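PDB 3LMZ: putative sugar isomerase from Parabacteroides distasonis, which probably isomerises sugars and has the TIM-barrel fold of the xylose isomerase-like family. Local coordinates for residues I210-P213 against A214-R217; T140-D143 against A144-W148. All coordinates share one frame; numbering follows the deposited sequence.

Interaction 1: I210-P213 against A214-R217; sequences IDFP and ALIR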
ATOM      1  N   ILE A 210     -12.643  -8.663   4.296  1.00 14.67           N
ATOM      2  CA  ILE A 210     -11.924  -9.936   4.164  1.00 14.69           C
ATOM      3  C   ILE A 210     -10.861 -10.057   5.271  1.00 13.66           C
ATOM      4  O   ILE A 210     -10.211  -9.057   5.596  1.00 13.59           O
ATOM      5  CB  ILE A 210     -11.255 -10.065   2.790  1.00 14.21           C
ATOM      6  CG1 ILE A 210     -12.291 -10.182   1.686  1.00 15.72           C
ATOM      7  CG2 ILE A 210     -10.254 -11.251   2.813  1.00 14.99           C
ATOM      8  CD1 ILE A 210     -12.949 -11.570   1.518  1.00 14.10           C
ATOM      9  N   ASP A 211     -10.791 -11.223   5.921  1.00 13.05           N
ATOM     10  CA  ASP A 211      -9.826 -11.418   6.996  1.00 13.68           C
ATOM     11  C   ASP A 211      -8.511 -11.933   6.394  1.00 12.69           C
ATOM     12  O   ASP A 211      -8.273 -13.132   6.254  1.00 14.07           O
ATOM     13  CB  ASP A 211     -10.388 -12.424   7.974  1.00 13.00           C
ATOM     14  CG  ASP A 211      -9.588 -12.537   9.274  1.00 14.42           C
ATOM     15  OD1 ASP A 211      -8.410 -12.131   9.313  1.00 13.56           O
ATOM     16  OD2 ASP A 211     -10.199 -13.053  10.251  1.00 18.13           O
ATOM     17  N   PHE A 212      -7.656 -10.997   6.030  1.00 13.49           N
ATOM     18  CA  PHE A 212      -6.403 -11.369   5.428  1.00 12.46           C
ATOM     19  C   PHE A 212      -5.438 -12.119   6.360  1.00 14.90           C
ATOM     20  O   PHE A 212      -4.799 -13.091   5.927  1.00 14.31           O
ATOM     21  CB  PHE A 212      -5.749 -10.151   4.710  1.00 15.15           C
ATOM     22  CG  PHE A 212      -6.409  -9.826   3.390  1.00 15.00           C
ATOM     23  CD1 PHE A 212      -6.208 -10.653   2.293  1.00 18.91           C
ATOM     24  CD2 PHE A 212      -7.364  -8.819   3.296  1.00 16.40           C
ATOM     25  CE1 PHE A 212      -6.917 -10.395   1.085  1.00 15.89           C
ATOM     26  CE2 PHE A 212      -8.017  -8.554   2.107  1.00 17.96           C
ATOM     27  CZ  PHE A 212      -7.837  -9.344   1.040  1.00 19.55           C
ATOM     28  N   PRO A 213      -5.289 -11.668   7.642  1.00 12.70           N
ATOM     29  CA  PRO A 213      -4.477 -12.442   8.511  1.00 13.90           C
ATOM     30  C   PRO A 213      -4.910 -13.921   8.591  1.00 14.28           C
ATOM     31  O   PRO A 213      -4.081 -14.819   8.560  1.00 13.73           O
ATOM     32  CB  PRO A 213      -4.611 -11.692   9.835  1.00 14.34           C
ATOM     33  CG  PRO A 213      -4.778 -10.324   9.457  1.00 15.40           C
ATOM     34  CD  PRO A 213      -5.657 -10.372   8.223  1.00 15.12           C
ATOM     35  N   ALA A 214      -6.214 -14.159   8.702  1.00 16.21           N
ATOM     36  CA  ALA A 214      -6.716 -15.510   8.763  1.00 12.94           C
ATOM     37  C   ALA A 214      -6.416 -16.304   7.483  1.00 13.66           C
ATOM     38  O   ALA A 214      -6.086 -17.506   7.543  1.00 14.78           O
ATOM     39  CB  ALA A 214      -8.226 -15.516   9.108  1.00 14.55           C
ATOM     40  N   LEU A 215      -6.541 -15.618   6.358  1.00 15.92           N
ATOM     41  CA  LEU A 215      -6.274 -16.199   5.058  1.00 14.05           C
ATOM     42  C   LEU A 215      -4.786 -16.613   4.986  1.00 13.71           C
ATOM     43  O   LEU A 215      -4.442 -17.738   4.607  1.00 14.52           O
ATOM     44  CB  LEU A 215      -6.697 -15.214   3.959  1.00 13.23           C
ATOM     45  CG  LEU A 215      -6.597 -15.713   2.541  1.00 14.24           C
ATOM     46  CD1 LEU A 215      -7.670 -16.837   2.257  1.00 18.80           C
ATOM     47  CD2 LEU A 215      -6.661 -14.584   1.455  1.00 19.12           C
ATOM     48  N   ILE A 216      -3.915 -15.717   5.401  1.00 14.95           N
ATOM     49  CA  ILE A 216      -2.480 -16.004   5.383  1.00 13.13           C
ATOM     50  C   ILE A 216      -2.110 -17.173   6.306  1.00 14.07           C
ATOM     51  O   ILE A 216      -1.376 -18.078   5.913  1.00 16.94           O
ATOM     52  CB  ILE A 216      -1.714 -14.767   5.799  1.00 16.20           C
ATOM     53  CG1 ILE A 216      -1.776 -13.749   4.658  1.00 22.67           C
ATOM     54  CG2 ILE A 216      -0.281 -15.101   6.288  1.00 16.74           C
ATOM     55  CD1 ILE A 216      -0.885 -13.998   3.553  1.00 35.38           C
ATOM     56  N   ARG A 217      -2.679 -17.208   7.513  1.00 14.53           N
ATOM     57  CA  ARG A 217      -2.417 -18.315   8.393  1.00 14.02           C
ATOM     58  C   ARG A 217      -2.925 -19.620   7.800  1.00 15.86           C
ATOM     59  O   ARG A 217      -2.281 -20.665   7.929  1.00 15.39           O
ATOM     60  CB  ARG A 217      -3.049 -18.078   9.770  1.00 15.43           C
ATOM     61  CG  ARG A 217      -2.362 -17.054  10.613  1.00 16.55           C
ATOM     62  CD  ARG A 217      -3.015 -16.966  12.006  1.00 16.27           C
ATOM     63  NE  ARG A 217      -2.790 -15.629  12.522  1.00 35.81           N
ATOM     64  CZ  ARG A 217      -3.704 -14.657  12.556  1.00 32.75           C
ATOM     65  NH1 ARG A 217      -4.986 -14.862  12.205  1.00 30.51           N
ATOM     66  NH2 ARG A 217      -3.341 -13.481  13.035  1.00 41.45           N
TER
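The Phe212 ring lies beside Leu215 within the first helical turn, and the CD2 methyl of Leu215 comes at it obliquely, 4.0 Å from CD1; the two side chains run side by side and point the same way. On one face of that ring sits CG2 of Ile210, 3.5 Å above the plane and over its centre. At the other end of the segment the Arg217 guanidinium lays one face over the backbone of Pro213, with NH1 3.7 Å from Pro213 C and NH2 near Pro213 CB. The third flat group is the carboxylate of Asp211, the N-cap of the helix. CG turned away from the backbone N (chi1 -170°) folds it back over the first turn, where OD1 accepts from Ala214 N at 3.1 Å. The N-H arrives from above the carboxylate, 63° out of its plane, while the Ala214 methyl presses on Asp211 CG at 3.3 Å. With an alanine here Ala214 N would probably be left without its capping acceptor, and the Ala214 methyl without the carboxylate it packs against. Behind the cap the regular ladder begins: Leu215 N to Asp211 O, Ile216 N to Phe212 O at 2.8 Å, and Arg217 N to Pro213 O. Pro213 costs nothing in this first turn, which needs no N-H from it. Helix 212-221 belongs to the beta-alpha-beta crossover between parallel strands 185-193 and 227-230. Leu215 packs on Met188 of the former and on Val164 of helix 164-169, and Phe212, Pro213 and Ile216 all lie against Val253 of helix 240-256. On the outer side, Asp211 packs on Lys10 and Pro213 on Leu256, both of the second subunit.

Interaction 2: T140-D143 against A144-W148; sequences TYPD and ATDVW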
ATOM      1  N   THR A 140     -23.745 -19.607 -12.565  1.00 21.69           N
ATOM      2  CA  THR A 140     -22.834 -20.717 -12.648  1.00 24.22           C
ATOM      3  C   THR A 140     -21.589 -20.409 -11.825  1.00 23.46           C
ATOM      4  O   THR A 140     -21.032 -19.332 -11.916  1.00 22.34           O
ATOM      5  CB  THR A 140     -22.423 -20.950 -14.084  1.00 26.33           C
ATOM      6  OG1 THR A 140     -23.619 -21.092 -14.888  1.00 34.79           O
ATOM      7  CG2 THR A 140     -21.572 -22.216 -14.191  1.00 25.56           C
ATOM      8  N   TYR A 141     -21.210 -21.372 -10.997  1.00 17.98           N
ATOM      9  CA  TYR A 141     -20.075 -21.258 -10.085  1.00 15.53           C
ATOM     10  C   TYR A 141     -20.138 -20.047  -9.185  1.00 14.89           C
ATOM     11  O   TYR A 141     -19.197 -19.258  -9.139  1.00 16.20           O
ATOM     12  CB  TYR A 141     -18.729 -21.265 -10.827  1.00 15.73           C
ATOM     13  CG  TYR A 141     -18.590 -22.359 -11.850  1.00 13.53           C
ATOM     14  CD1 TYR A 141     -18.615 -23.680 -11.476  1.00 13.99           C
ATOM     15  CD2 TYR A 141     -18.420 -22.050 -13.207  1.00 16.96           C
ATOM     16  CE1 TYR A 141     -18.533 -24.710 -12.439  1.00 15.62           C
ATOM     17  CE2 TYR A 141     -18.310 -23.041 -14.178  1.00 16.35           C
ATOM     18  CZ  TYR A 141     -18.360 -24.364 -13.788  1.00 13.27           C
ATOM     19  OH  TYR A 141     -18.279 -25.352 -14.781  1.00 15.28           O
ATOM     20  N   PRO A 142     -21.251 -19.899  -8.442  1.00 14.74           N
ATOM     21  CA  PRO A 142     -21.310 -18.735  -7.574  1.00 16.16           C
ATOM     22  C   PRO A 142     -20.296 -18.722  -6.459  1.00 14.83           C
ATOM     23  O   PRO A 142     -19.861 -17.626  -6.034  1.00 15.33           O
ATOM     24  CB  PRO A 142     -22.729 -18.787  -6.969  1.00 17.61           C
ATOM     25  CG  PRO A 142     -23.176 -20.174  -7.134  1.00 17.34           C
ATOM     26  CD  PRO A 142     -22.436 -20.755  -8.334  1.00 19.01           C
ATOM     27  N   ASP A 143     -19.911 -19.914  -5.970  1.00 13.35           N
ATOM     28  CA  ASP A 143     -19.029 -19.990  -4.811  1.00 14.39           C
ATOM     29  C   ASP A 143     -18.120 -21.245  -4.802  1.00 14.43           C
ATOM     30  O   ASP A 143     -18.215 -22.129  -5.669  1.00 13.82           O
ATOM     31  CB  ASP A 143     -19.823 -19.833  -3.499  1.00 15.21           C
ATOM     32  CG  ASP A 143     -20.754 -21.032  -3.195  1.00 14.09           C
ATOM     33  OD1 ASP A 143     -20.686 -22.083  -3.875  1.00 15.83           O
ATOM     34  OD2 ASP A 143     -21.603 -20.873  -2.256  1.00 18.09           O
ATOM     35  N   ALA A 144     -17.281 -21.367  -3.787  1.00 13.04           N
ATOM     36  CA  ALA A 144     -16.287 -22.421  -3.748  1.00 12.54           C
ATOM     37  C   ALA A 144     -16.994 -23.778  -3.607  1.00 13.80           C
ATOM     38  O   ALA A 144     -16.599 -24.743  -4.266  1.00 13.56           O
ATOM     39  CB  ALA A 144     -15.355 -22.186  -2.584  1.00 13.52           C
ATOM     40  N   THR A 145     -18.074 -23.848  -2.817  1.00 14.98           N
ATOM     41  CA  THR A 145     -18.799 -25.109  -2.634  1.00 13.92           C
ATOM     42  C   THR A 145     -19.360 -25.611  -3.930  1.00 13.67           C
ATOM     43  O   THR A 145     -19.314 -26.810  -4.218  1.00 14.54           O
ATOM     44  CB  THR A 145     -19.934 -24.944  -1.629  1.00 15.14           C
ATOM     45  OG1 THR A 145     -19.368 -24.533  -0.381  1.00 14.19           O
ATOM     46  CG2 THR A 145     -20.769 -26.268  -1.507  1.00 14.29           C
ATOM     47  N   ASP A 146     -19.864 -24.695  -4.759  1.00 13.45           N
ATOM     48  CA  ASP A 146     -20.418 -25.118  -6.047  1.00 15.07           C
ATOM     49  C   ASP A 146     -19.338 -25.683  -6.967  1.00 13.75           C
ATOM     50  O   ASP A 146     -19.580 -26.672  -7.650  1.00 13.90           O
ATOM     51  CB  ASP A 146     -21.098 -23.969  -6.763  1.00 15.09           C
ATOM     52  CG  ASP A 146     -21.829 -24.432  -8.001  1.00 19.20           C
ATOM     53  OD1 ASP A 146     -22.864 -25.132  -7.833  1.00 21.06           O
ATOM     54  OD2 ASP A 146     -21.379 -24.151  -9.132  1.00 18.07           O
ATOM     55  N   VAL A 147     -18.146 -25.134  -6.948  1.00 13.64           N
ATOM     56  CA  VAL A 147     -17.077 -25.669  -7.761  1.00 14.18           C
ATOM     57  C   VAL A 147     -16.657 -26.996  -7.225  1.00 14.76           C
ATOM     58  O   VAL A 147     -16.517 -27.955  -8.012  1.00 15.24           O
ATOM     59  CB  VAL A 147     -15.858 -24.741  -7.856  1.00 16.04           C
ATOM     60  CG1 VAL A 147     -14.739 -25.415  -8.679  1.00 14.29           C
ATOM     61  CG2 VAL A 147     -16.247 -23.426  -8.488  1.00 15.13           C
ATOM     62  N   TRP A 148     -16.579 -27.119  -5.904  1.00 14.54           N
ATOM     63  CA  TRP A 148     -16.254 -28.369  -5.262  1.00 15.68           C
ATOM     64  C   TRP A 148     -17.212 -29.476  -5.668  1.00 14.28           C
ATOM     65  O   TRP A 148     -16.786 -30.549  -6.081  1.00 15.06           O
ATOM     66  CB  TRP A 148     -16.229 -28.221  -3.752  1.00 15.47           C
ATOM     67  CG  TRP A 148     -15.864 -29.472  -2.980  1.00 15.72           C
ATOM     68  CD1 TRP A 148     -16.720 -30.343  -2.322  1.00 17.63           C
ATOM     69  CD2 TRP A 148     -14.549 -30.006  -2.815  1.00 14.95           C
ATOM     70  NE1 TRP A 148     -15.984 -31.358  -1.729  1.00 17.21           N
ATOM     71  CE2 TRP A 148     -14.656 -31.174  -2.014  1.00 19.64           C
ATOM     72  CE3 TRP A 148     -13.277 -29.576  -3.211  1.00 16.11           C
ATOM     73  CZ2 TRP A 148     -13.524 -31.901  -1.597  1.00 17.70           C
ATOM     74  CZ3 TRP A 148     -12.169 -30.292  -2.788  1.00 16.40           C
ATOM     75  CH2 TRP A 148     -12.293 -31.440  -2.011  1.00 19.21           C
TER
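Tyr141 and Val147 form the tight, buried part of this contact: the ring's CD1 stands 3.8 Å from CG2 of Val147, the two side chains crossing at about a right angle. The methyl meets the ring obliquely, while CG2 of Thr140 lies above one ring face, toward its rim. Beside them Asp146 reaches back over the incoming loop, its CG anti to its own backbone N (chi1 -172°), and sets OD2 3.3 Å from Tyr141 CA and 3.6 Å from Pro142 CD. Its bond from Tyr141 N is weak, bent to 123°; the stronger partner of OD2 is the hydroxyl of Tyr112, which also bonds Tyr141 N and so ties loop and helix together. The phenol OH of Tyr141 is held by Pro110 O. Looser is the partly exposed Thr145, whose side chain comes no closer than CB, 3.7 Å from Asp143 OD1, its OG1 being bonded to Tyr181 OH. The N-cap, by contrast, is firmly held. Asp143 has CG wedged between the backbone N and the carbonyl carbon (chi1 69°), which brings OD1 to Asp146 N at 2.9 Å, the donor lying nearly on the line of the carboxylate C-O bond. OD2 is taken by Asn170 ND2, so the carboxylate is gripped at both oxygens and its rotation fixed. Val147 N to Asp143 O, at 3.3 Å, closes the first helical turn. Helix 144-151 joins the parallel, neighbouring strands 128-132 and 158-163 as the helix of a beta-alpha-beta crossover. Tyr141 and Val147 pack on Ile131 of the first strand, Ala144 and Val147 on Met160 of the second, and Ala144 also touches Asp177 and Tyr181 of helix 174-181.

Overall arrangement
Interactions 1 and 2 are two helix starts on one barrel, each with an aspartate N-cap, in series along the chain; their centres are about 21 Å apart and their nearest atoms about 11 Å, without touching. Interaction 1 also borders the second subunit, which does not touch interaction 2. Helix 164-169 lies between them in sequence and touches both, through Val164 and Asp167. Each helix begins after a loop that leaves the C-terminal end of a barrel strand, so both starts lie on the side of the barrel where active sites of this fold are found. Neither contact can be tied to a particular site.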